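Local coordinates for protein ATP-dependent RNA helicase HrpB (Escherichia coli, PDB 6EUD) that hydrolyses ATP to ADP and phosphate as a bacterial DExH-box NTPase of the DEAH/RHA helicase group that binds single-stranded RNA, at residues Thr584-Gln592 with Val600-Glu610; Ile619-Trp629 with Asp657-Leu668. One frame throughout, in Å; residues are numbered along the deposited sequence.

In the fold
Interaction 1 is a surface contact: two strands of a beta hairpin pair, and the chain leaving the second strand folds back so that the start of helix 608-622 meets the first. Interaction 2 takes up the far end of the same helix and is partly buried, joining it and the turn after it to the short helices of 657-668. The first rests on backbone bonds, with a weak arginine-glutamate salt bridge added; in the second a leucine-rich interior is bordered by an arginine that binds both a backbone carbonyl and a carboxylate. The two centres lie about 19 Å apart, and the ring of Trp588 packs on Asp621, so hairpin and helix also meet directly.

Interaction 1 (Thr584-Gln592 with Val600-Glu610)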
# COMPACT_ATOMS: atom_id res chain seq x y z
N THR A 584 -26.25 32.64 -16.83
CA THR A 584 -25.20 33.17 -17.70
C THR A 584 -24.34 32.02 -18.23
O THR A 584 -24.33 30.93 -17.66
CB THR A 584 -24.31 34.19 -16.95
OG1 THR A 584 -23.17 34.52 -17.74
CG2 THR A 584 -23.85 33.62 -15.63
N LEU A 585 -23.64 32.26 -19.33
CA LEU A 585 -22.73 31.28 -19.90
C LEU A 585 -21.35 31.42 -19.24
O LEU A 585 -20.79 32.52 -19.20
CB LEU A 585 -22.62 31.44 -21.42
CG LEU A 585 -21.50 30.70 -22.15
CD1 LEU A 585 -21.78 29.23 -22.20
CD2 LEU A 585 -21.32 31.27 -23.55
N LYS A 586 -20.83 30.33 -18.69
CA LYS A 586 -19.50 30.36 -18.09
C LYS A 586 -18.52 29.68 -19.02
O LYS A 586 -18.73 28.55 -19.44
CB LYS A 586 -19.49 29.69 -16.71
CG LYS A 586 -20.18 30.50 -15.62
CD LYS A 586 -19.79 31.97 -15.72
CE LYS A 586 -20.54 32.84 -14.73
NZ LYS A 586 -20.38 34.27 -15.11
N ALA A 587 -17.44 30.38 -19.35
CA ALA A 587 -16.46 29.88 -20.30
C ALA A 587 -15.08 30.39 -19.94
O ALA A 587 -14.73 31.55 -20.19
CB ALA A 587 -16.83 30.30 -21.71
N TRP A 588 -14.30 29.51 -19.34
CA TRP A 588 -12.97 29.90 -18.92
C TRP A 588 -11.92 28.90 -19.38
O TRP A 588 -12.22 27.75 -19.71
CB TRP A 588 -12.95 30.09 -17.39
CG TRP A 588 -13.10 28.83 -16.57
CD1 TRP A 588 -12.09 28.05 -16.06
CD2 TRP A 588 -14.33 28.20 -16.15
NE1 TRP A 588 -12.61 26.99 -15.36
CE2 TRP A 588 -13.98 27.05 -15.40
CE3 TRP A 588 -15.68 28.50 -16.33
CZ2 TRP A 588 -14.94 26.20 -14.84
CZ3 TRP A 588 -16.63 27.65 -15.78
CH2 TRP A 588 -16.25 26.52 -15.04
N ARG A 589 -10.67 29.38 -19.46
CA ARG A 589 -9.50 28.52 -19.64
C ARG A 589 -8.68 28.51 -18.35
O ARG A 589 -8.37 29.58 -17.80
CB ARG A 589 -8.65 28.99 -20.82
CG ARG A 589 -7.26 28.40 -20.89
CD ARG A 589 -6.68 28.56 -22.28
NE ARG A 589 -7.32 27.65 -23.22
CZ ARG A 589 -7.17 27.70 -24.54
NH1 ARG A 589 -6.40 28.62 -25.10
NH2 ARG A 589 -7.80 26.82 -25.31
N ARG A 590 -8.36 27.30 -17.86
CA ARG A 590 -7.57 27.14 -16.65
C ARG A 590 -6.20 26.51 -16.94
O ARG A 590 -6.12 25.40 -17.50
CB ARG A 590 -8.33 26.29 -15.62
CG ARG A 590 -7.70 26.28 -14.22
CD ARG A 590 -8.16 25.09 -13.37
NE ARG A 590 -9.60 24.88 -13.45
CZ ARG A 590 -10.50 25.47 -12.67
NH1 ARG A 590 -10.13 26.33 -11.72
NH2 ARG A 590 -11.79 25.20 -12.83
N LEU A 591 -5.13 27.21 -16.59
CA LEU A 591 -3.81 26.58 -16.58
C LEU A 591 -3.58 25.96 -15.20
O LEU A 591 -3.81 26.65 -14.16
CB LEU A 591 -2.73 27.61 -16.93
CG LEU A 591 -2.91 28.21 -18.32
CD1 LEU A 591 -1.77 29.17 -18.71
CD2 LEU A 591 -3.03 27.08 -19.32
N GLN A 592 -3.19 24.68 -15.13
CA GLN A 592 -3.11 24.16 -13.77
C GLN A 592 -1.76 23.36 -13.66
O GLN A 592 -1.20 22.83 -14.64
CB GLN A 592 -4.32 23.29 -13.44
CG GLN A 592 -4.36 22.06 -14.38
CD GLN A 592 -5.76 21.58 -14.71
OE1 GLN A 592 -6.40 20.83 -13.96
NE2 GLN A 592 -6.13 21.82 -16.01
N VAL A 600 -6.58 31.55 -14.38
CA VAL A 600 -7.87 31.39 -15.03
C VAL A 600 -8.10 32.59 -15.94
O VAL A 600 -7.90 33.73 -15.53
CB VAL A 600 -9.02 31.23 -14.03
CG1 VAL A 600 -9.11 29.80 -13.55
CG2 VAL A 600 -8.85 32.15 -12.86
N GLN A 601 -8.52 32.32 -17.17
CA GLN A 601 -8.71 33.37 -18.15
C GLN A 601 -9.98 33.13 -18.94
O GLN A 601 -10.42 31.99 -19.06
CB GLN A 601 -7.50 33.46 -19.08
CG GLN A 601 -7.07 32.13 -19.70
CD GLN A 601 -5.85 32.27 -20.62
OE1 GLN A 601 -4.88 31.52 -20.51
NE2 GLN A 601 -5.91 33.23 -21.54
N PRO A 602 -10.58 34.20 -19.47
CA PRO A 602 -11.75 34.02 -20.34
C PRO A 602 -11.39 33.25 -21.60
O PRO A 602 -10.33 33.47 -22.19
CB PRO A 602 -12.19 35.45 -20.65
CG PRO A 602 -11.01 36.30 -20.36
CD PRO A 602 -10.28 35.63 -19.25
N LEU A 603 -12.26 32.34 -22.00
CA LEU A 603 -12.00 31.51 -23.16
C LEU A 603 -12.02 32.34 -24.44
O LEU A 603 -13.06 32.89 -24.83
CB LEU A 603 -13.03 30.37 -23.24
CG LEU A 603 -12.69 29.14 -24.09
CD1 LEU A 603 -11.39 28.51 -23.64
CD2 LEU A 603 -13.81 28.14 -24.00
N ALA A 604 -10.86 32.46 -25.09
CA ALA A 604 -10.78 33.08 -26.41
C ALA A 604 -11.52 32.21 -27.42
O ALA A 604 -11.80 31.05 -27.14
CB ALA A 604 -9.32 33.27 -26.83
N LYS A 605 -11.84 32.78 -28.58
CA LYS A 605 -12.53 32.05 -29.65
C LYS A 605 -11.85 30.71 -29.91
O LYS A 605 -10.76 30.67 -30.48
CB LYS A 605 -12.57 32.87 -30.93
CG LYS A 605 -12.25 34.34 -30.75
CD LYS A 605 -11.42 34.86 -31.92
CE LYS A 605 -11.08 36.33 -31.75
NZ LYS A 605 -9.98 36.77 -32.65
N PRO A 606 -12.48 29.61 -29.48
CA PRO A 606 -11.81 28.31 -29.52
C PRO A 606 -11.99 27.57 -30.84
O PRO A 606 -12.98 27.76 -31.54
CB PRO A 606 -12.50 27.54 -28.38
CG PRO A 606 -13.86 28.21 -28.22
CD PRO A 606 -13.87 29.50 -29.01
N SER A 607 -11.03 26.70 -31.16
CA SER A 607 -11.22 25.77 -32.24
C SER A 607 -12.40 24.90 -31.87
O SER A 607 -12.86 24.92 -30.72
CB SER A 607 -9.98 24.90 -32.48
OG SER A 607 -9.87 23.89 -31.49
N GLU A 608 -12.88 24.10 -32.81
CA GLU A 608 -14.06 23.31 -32.51
C GLU A 608 -13.74 22.05 -31.75
O GLU A 608 -14.57 21.58 -30.98
CB GLU A 608 -14.83 22.98 -33.76
CG GLU A 608 -15.45 24.22 -34.33
CD GLU A 608 -16.92 24.23 -34.10
OE1 GLU A 608 -17.52 23.13 -34.12
OE2 GLU A 608 -17.48 25.32 -33.87
N ASP A 609 -12.55 21.52 -31.96
CA ASP A 609 -12.08 20.41 -31.16
C ASP A 609 -11.90 20.89 -29.72
O ASP A 609 -12.12 20.14 -28.77
CB ASP A 609 -10.78 19.84 -31.72
CG ASP A 609 -10.96 19.23 -33.10
OD1 ASP A 609 -11.97 19.54 -33.76
OD2 ASP A 609 -10.08 18.46 -33.53
N GLU A 610 -11.52 22.16 -29.57
CA GLU A 610 -11.37 22.76 -28.25
C GLU A 610 -12.72 22.96 -27.56
O GLU A 610 -12.90 22.62 -26.38
CB GLU A 610 -10.64 24.10 -28.35
CG GLU A 610 -9.13 23.96 -28.34
CD GLU A 610 -8.41 25.29 -28.43
OE1 GLU A 610 -9.02 26.28 -28.87
OE2 GLU A 610 -7.22 25.34 -28.03
O HOH W 1 -6.38 27.76 -28.17
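Arg589 and Gln601 face each other as a hydrogen-bonded antiparallel pair, and their side chains run side by side in the same direction from one face of the hairpin. Arg589 N donates to Gln601 O at 2.7 Å, and Gln601 N returns a bond to Arg589 O. CB of Arg589 rests 3.7 Å from CG of Gln601, while the guanidinium and amide planes stand almost perpendicular, 88° apart. On the other face Val600 and Arg590 also lie alongside, CG1 of Val600 being 3.9 Å from CG of Arg590. With CG of Arg589 anti to the backbone N (chi1 165°), a bend at chi3 carries the guanidinium past Leu603 toward Glu610. CD1 of Leu603 lies over one guanidinium face. At the edge, NH2 of Arg589 makes a weak salt-bridge bond of 3.2 Å to OE2 of Glu610, with the two planes turned 71° apart. A water accepts from NH1 of Arg589 and donates to OE2 of Glu610, giving the pair a second link. Ser607 OG accepts from Glu610 N and Glu610 OE1 from Ser607 N, a capping box that positions the carboxylate whose OE2 meets the arginine. A leucine replacing Arg589 would probably leave Asp574 and Glu610 without their cationic partner and weaken the tie between hairpin and helix start. Leu603 N donates to Ala587 O, carrying the pairing just past strand 596-602. Strand 584-593 is the middle of a three-stranded antiparallel sheet in the connector region, flanked by strands 571-579 and 596-602; Asp574, on the former, salt-bridges NE of Arg589.

Interaction 2 (Ile619-Trp629 with Asp657-Leu668); sequences IRDKGLSVLNW and DESLLAALETWL
Arg620 reaches from helix 608-622 into a hole formed by Leu661, Ala662, Leu664 and Glu665, where its guanidinium serves a backbone carbonyl and a carboxylate. The backbone oxygen of Leu661 is gripped side-on by two nitrogens: Arg620 NE at 2.8 Å from Leu661 O, and Arg620 NH2 at 3.0 Å from the same oxygen. NE stands above the carbonyl plane, whereas NH2 arrives at a C=O...N angle of 161°. The Glu665 chain bends at chi2, turning its carboxylate back to the guanidinium edge, only 10° from coplanar. OE2 of Glu665 uses its syn lone pair to accept from NH1 of Arg620 at 2.9 Å; NH2 adds a weak bond to OE2, and its spacing to OE1 is too short to be trusted. Gln613 also donates to this OE2, and NH1 makes a weak bond to Asn617. Over one guanidinium face lies CD1 of Leu664, which also touches Ile619. Deeper in, Leu624 inserts its CD2 against CD2 of Leu661 at 3.6 Å and its CD1 against Leu660. CD1 of Ile619 meets CD2 of Leu668 tip to tip, with Leu627 beside them. Two indoles border this apolar layer, each with its N-H bound within its own segment. Trp667 NE1 donates to Leu660 O at 2.8 Å, almost straight at 171°. Trp629 NE1 and Leu627 N approach Leu624 O from opposite faces of its carbonyl plane. The chemistry implies that leucine packing joins the helix and following turn to 657-668, while Arg620 probably helps to hold their relative position, its charge balancing that of Glu665 as it binds the Leu661 carbonyl.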
# COMPACT_ATOMS: atom_id res chain seq x y z
N ILE A 619 -19.84 19.20 -18.74
CA ILE A 619 -20.72 18.08 -18.41
C ILE A 619 -20.22 17.41 -17.13
O ILE A 619 -21.02 17.08 -16.24
CB ILE A 619 -20.80 17.06 -19.56
CG1 ILE A 619 -21.39 17.72 -20.80
CG2 ILE A 619 -21.60 15.82 -19.13
CD1 ILE A 619 -21.25 16.89 -22.05
N ARG A 620 -18.91 17.23 -17.03
CA ARG A 620 -18.29 16.76 -15.80
C ARG A 620 -18.62 17.69 -14.63
O ARG A 620 -18.71 17.24 -13.50
CB ARG A 620 -16.78 16.63 -15.95
CG ARG A 620 -16.39 15.65 -17.01
CD ARG A 620 -15.00 15.10 -16.81
NE ARG A 620 -14.84 14.01 -17.75
CZ ARG A 620 -14.27 14.12 -18.94
NH1 ARG A 620 -13.74 15.27 -19.31
NH2 ARG A 620 -14.21 13.06 -19.73
N ASP A 621 -18.80 18.98 -14.90
CA ASP A 621 -19.19 19.90 -13.83
C ASP A 621 -20.65 19.75 -13.48
O ASP A 621 -20.99 19.70 -12.30
CB ASP A 621 -18.91 21.37 -14.20
CG ASP A 621 -17.49 21.82 -13.85
OD1 ASP A 621 -16.91 22.62 -14.61
OD2 ASP A 621 -16.95 21.38 -12.82
N LYS A 622 -21.51 19.70 -14.49
CA LYS A 622 -22.96 19.81 -14.29
C LYS A 622 -23.65 18.45 -14.18
O LYS A 622 -24.79 18.37 -13.71
CB LYS A 622 -23.59 20.62 -15.42
CG LYS A 622 -23.24 22.09 -15.40
CD LYS A 622 -23.63 22.68 -14.07
CE LYS A 622 -23.60 24.20 -14.11
NZ LYS A 622 -22.24 24.70 -14.35
N GLY A 623 -22.97 17.40 -14.62
CA GLY A 623 -23.53 16.06 -14.59
C GLY A 623 -24.19 15.67 -15.91
O GLY A 623 -24.46 16.51 -16.77
N LEU A 624 -24.46 14.38 -16.06
CA LEU A 624 -25.04 13.86 -17.29
C LEU A 624 -26.44 14.41 -17.59
O LEU A 624 -26.91 14.35 -18.72
CB LEU A 624 -25.11 12.34 -17.21
CG LEU A 624 -23.75 11.68 -17.15
CD1 LEU A 624 -23.96 10.19 -16.98
CD2 LEU A 624 -23.00 11.99 -18.44
N SER A 625 -27.09 14.94 -16.57
CA SER A 625 -28.40 15.54 -16.70
C SER A 625 -28.54 16.60 -17.81
O SER A 625 -29.65 16.89 -18.23
CB SER A 625 -28.79 16.15 -15.35
OG SER A 625 -29.59 17.31 -15.49
N VAL A 626 -27.43 17.20 -18.27
CA VAL A 626 -27.55 18.22 -19.32
C VAL A 626 -27.73 17.59 -20.71
O VAL A 626 -28.05 18.29 -21.66
CB VAL A 626 -26.32 19.18 -19.39
CG1 VAL A 626 -26.29 20.13 -18.19
CG2 VAL A 626 -25.01 18.41 -19.55
N LEU A 627 -27.52 16.29 -20.80
CA LEU A 627 -27.77 15.56 -22.03
C LEU A 627 -29.25 15.20 -22.13
O LEU A 627 -29.99 15.33 -21.14
CB LEU A 627 -26.91 14.30 -22.09
CG LEU A 627 -25.43 14.66 -22.00
CD1 LEU A 627 -24.60 13.41 -21.93
CD2 LEU A 627 -25.05 15.54 -23.18
N ASN A 628 -29.68 14.78 -23.32
CA ASN A 628 -31.08 14.39 -23.51
C ASN A 628 -31.32 12.91 -23.25
O ASN A 628 -31.14 12.07 -24.14
CB ASN A 628 -31.55 14.73 -24.92
CG ASN A 628 -33.02 14.47 -25.10
OD1 ASN A 628 -33.78 14.51 -24.14
ND2 ASN A 628 -33.43 14.21 -26.34
N TRP A 629 -31.75 12.60 -22.03
CA TRP A 629 -32.00 11.23 -21.65
C TRP A 629 -33.45 10.83 -21.91
O TRP A 629 -34.30 10.96 -21.03
CB TRP A 629 -31.64 11.04 -20.18
CG TRP A 629 -30.17 11.05 -20.00
CD1 TRP A 629 -29.38 12.13 -19.73
CD2 TRP A 629 -29.29 9.93 -20.13
NE1 TRP A 629 -28.06 11.75 -19.68
CE2 TRP A 629 -27.98 10.40 -19.92
CE3 TRP A 629 -29.48 8.57 -20.41
CZ2 TRP A 629 -26.86 9.55 -19.97
CZ3 TRP A 629 -28.37 7.72 -20.46
CH2 TRP A 629 -27.07 8.22 -20.24
N ASP A 657 -22.84 6.35 -13.73
CA ASP A 657 -22.57 7.77 -13.96
C ASP A 657 -21.09 8.10 -14.00
O ASP A 657 -20.64 8.82 -14.90
CB ASP A 657 -23.25 8.62 -12.89
CG ASP A 657 -24.67 9.00 -13.27
OD1 ASP A 657 -25.33 8.21 -13.98
OD2 ASP A 657 -25.12 10.10 -12.88
N GLU A 658 -20.30 7.55 -13.08
CA GLU A 658 -18.89 7.92 -13.07
C GLU A 658 -18.11 7.35 -14.25
O GLU A 658 -17.26 8.05 -14.81
CB GLU A 658 -18.24 7.51 -11.75
CG GLU A 658 -17.00 8.35 -11.44
CD GLU A 658 -16.28 7.94 -10.16
OE1 GLU A 658 -16.86 7.17 -9.36
OE2 GLU A 658 -15.14 8.41 -9.94
N SER A 659 -18.37 6.11 -14.67
CA SER A 659 -17.68 5.54 -15.84
C SER A 659 -17.99 6.37 -17.10
O SER A 659 -17.12 6.61 -17.94
CB SER A 659 -18.11 4.08 -16.10
OG SER A 659 -17.89 3.23 -14.98
N LEU A 660 -19.24 6.80 -17.21
CA LEU A 660 -19.69 7.61 -18.35
C LEU A 660 -19.03 8.98 -18.37
O LEU A 660 -18.52 9.40 -19.41
CB LEU A 660 -21.21 7.78 -18.34
CG LEU A 660 -21.98 6.50 -18.65
CD1 LEU A 660 -23.48 6.77 -18.61
CD2 LEU A 660 -21.54 5.97 -19.99
N LEU A 661 -19.05 9.67 -17.23
CA LEU A 661 -18.37 10.97 -17.10
C LEU A 661 -16.88 10.83 -17.41
O LEU A 661 -16.29 11.69 -18.07
CB LEU A 661 -18.57 11.54 -15.70
CG LEU A 661 -20.00 12.06 -15.47
CD1 LEU A 661 -20.22 12.43 -14.02
CD2 LEU A 661 -20.31 13.24 -16.38
N ALA A 662 -16.28 9.73 -16.97
CA ALA A 662 -14.85 9.52 -17.18
C ALA A 662 -14.53 9.25 -18.65
O ALA A 662 -13.46 9.63 -19.13
CB ALA A 662 -14.35 8.39 -16.30
N ALA A 663 -15.47 8.63 -19.36
CA ALA A 663 -15.19 8.18 -20.73
C ALA A 663 -15.85 9.03 -21.82
O ALA A 663 -15.91 8.61 -22.97
CB ALA A 663 -15.62 6.73 -20.89
N LEU A 664 -16.33 10.22 -21.46
CA LEU A 664 -17.02 11.12 -22.42
C LEU A 664 -16.28 11.27 -23.75
O LEU A 664 -16.89 11.27 -24.82
CB LEU A 664 -17.22 12.50 -21.80
CG LEU A 664 -18.28 12.55 -20.70
CD1 LEU A 664 -18.25 13.91 -20.01
CD2 LEU A 664 -19.64 12.28 -21.32
N GLU A 665 -14.96 11.38 -23.65
CA GLU A 665 -14.08 11.46 -24.82
C GLU A 665 -14.26 10.25 -25.74
O GLU A 665 -14.24 10.38 -26.97
CB GLU A 665 -12.62 11.59 -24.36
CG GLU A 665 -12.23 12.97 -23.80
CD GLU A 665 -12.75 13.22 -22.38
OE1 GLU A 665 -13.13 12.24 -21.68
OE2 GLU A 665 -12.79 14.40 -21.95
N THR A 666 -14.46 9.08 -25.16
CA THR A 666 -14.57 7.87 -25.97
C THR A 666 -16.00 7.65 -26.52
O THR A 666 -16.15 7.39 -27.71
CB THR A 666 -14.09 6.64 -25.17
OG1 THR A 666 -14.92 6.44 -24.02
CG2 THR A 666 -12.69 6.85 -24.68
N TRP A 667 -17.04 7.77 -25.69
CA TRP A 667 -18.39 7.45 -26.16
C TRP A 667 -19.22 8.62 -26.69
O TRP A 667 -20.11 8.42 -27.53
CB TRP A 667 -19.19 6.73 -25.05
CG TRP A 667 -19.64 7.55 -23.87
CD1 TRP A 667 -18.91 7.82 -22.76
CD2 TRP A 667 -20.93 8.15 -23.66
NE1 TRP A 667 -19.65 8.58 -21.87
CE2 TRP A 667 -20.90 8.79 -22.41
CE3 TRP A 667 -22.10 8.22 -24.43
CZ2 TRP A 667 -22.00 9.50 -21.89
CZ3 TRP A 667 -23.20 8.92 -23.91
CH2 TRP A 667 -23.14 9.55 -22.66
N LEU A 668 -18.93 9.84 -26.24
CA LEU A 668 -19.79 10.98 -26.55
C LEU A 668 -19.18 11.93 -27.56
O LEU A 668 -19.87 12.39 -28.48
CB LEU A 668 -20.16 11.76 -25.29
CG LEU A 668 -21.13 12.89 -25.63
CD1 LEU A 668 -22.40 12.30 -26.27
CD2 LEU A 668 -21.46 13.76 -24.39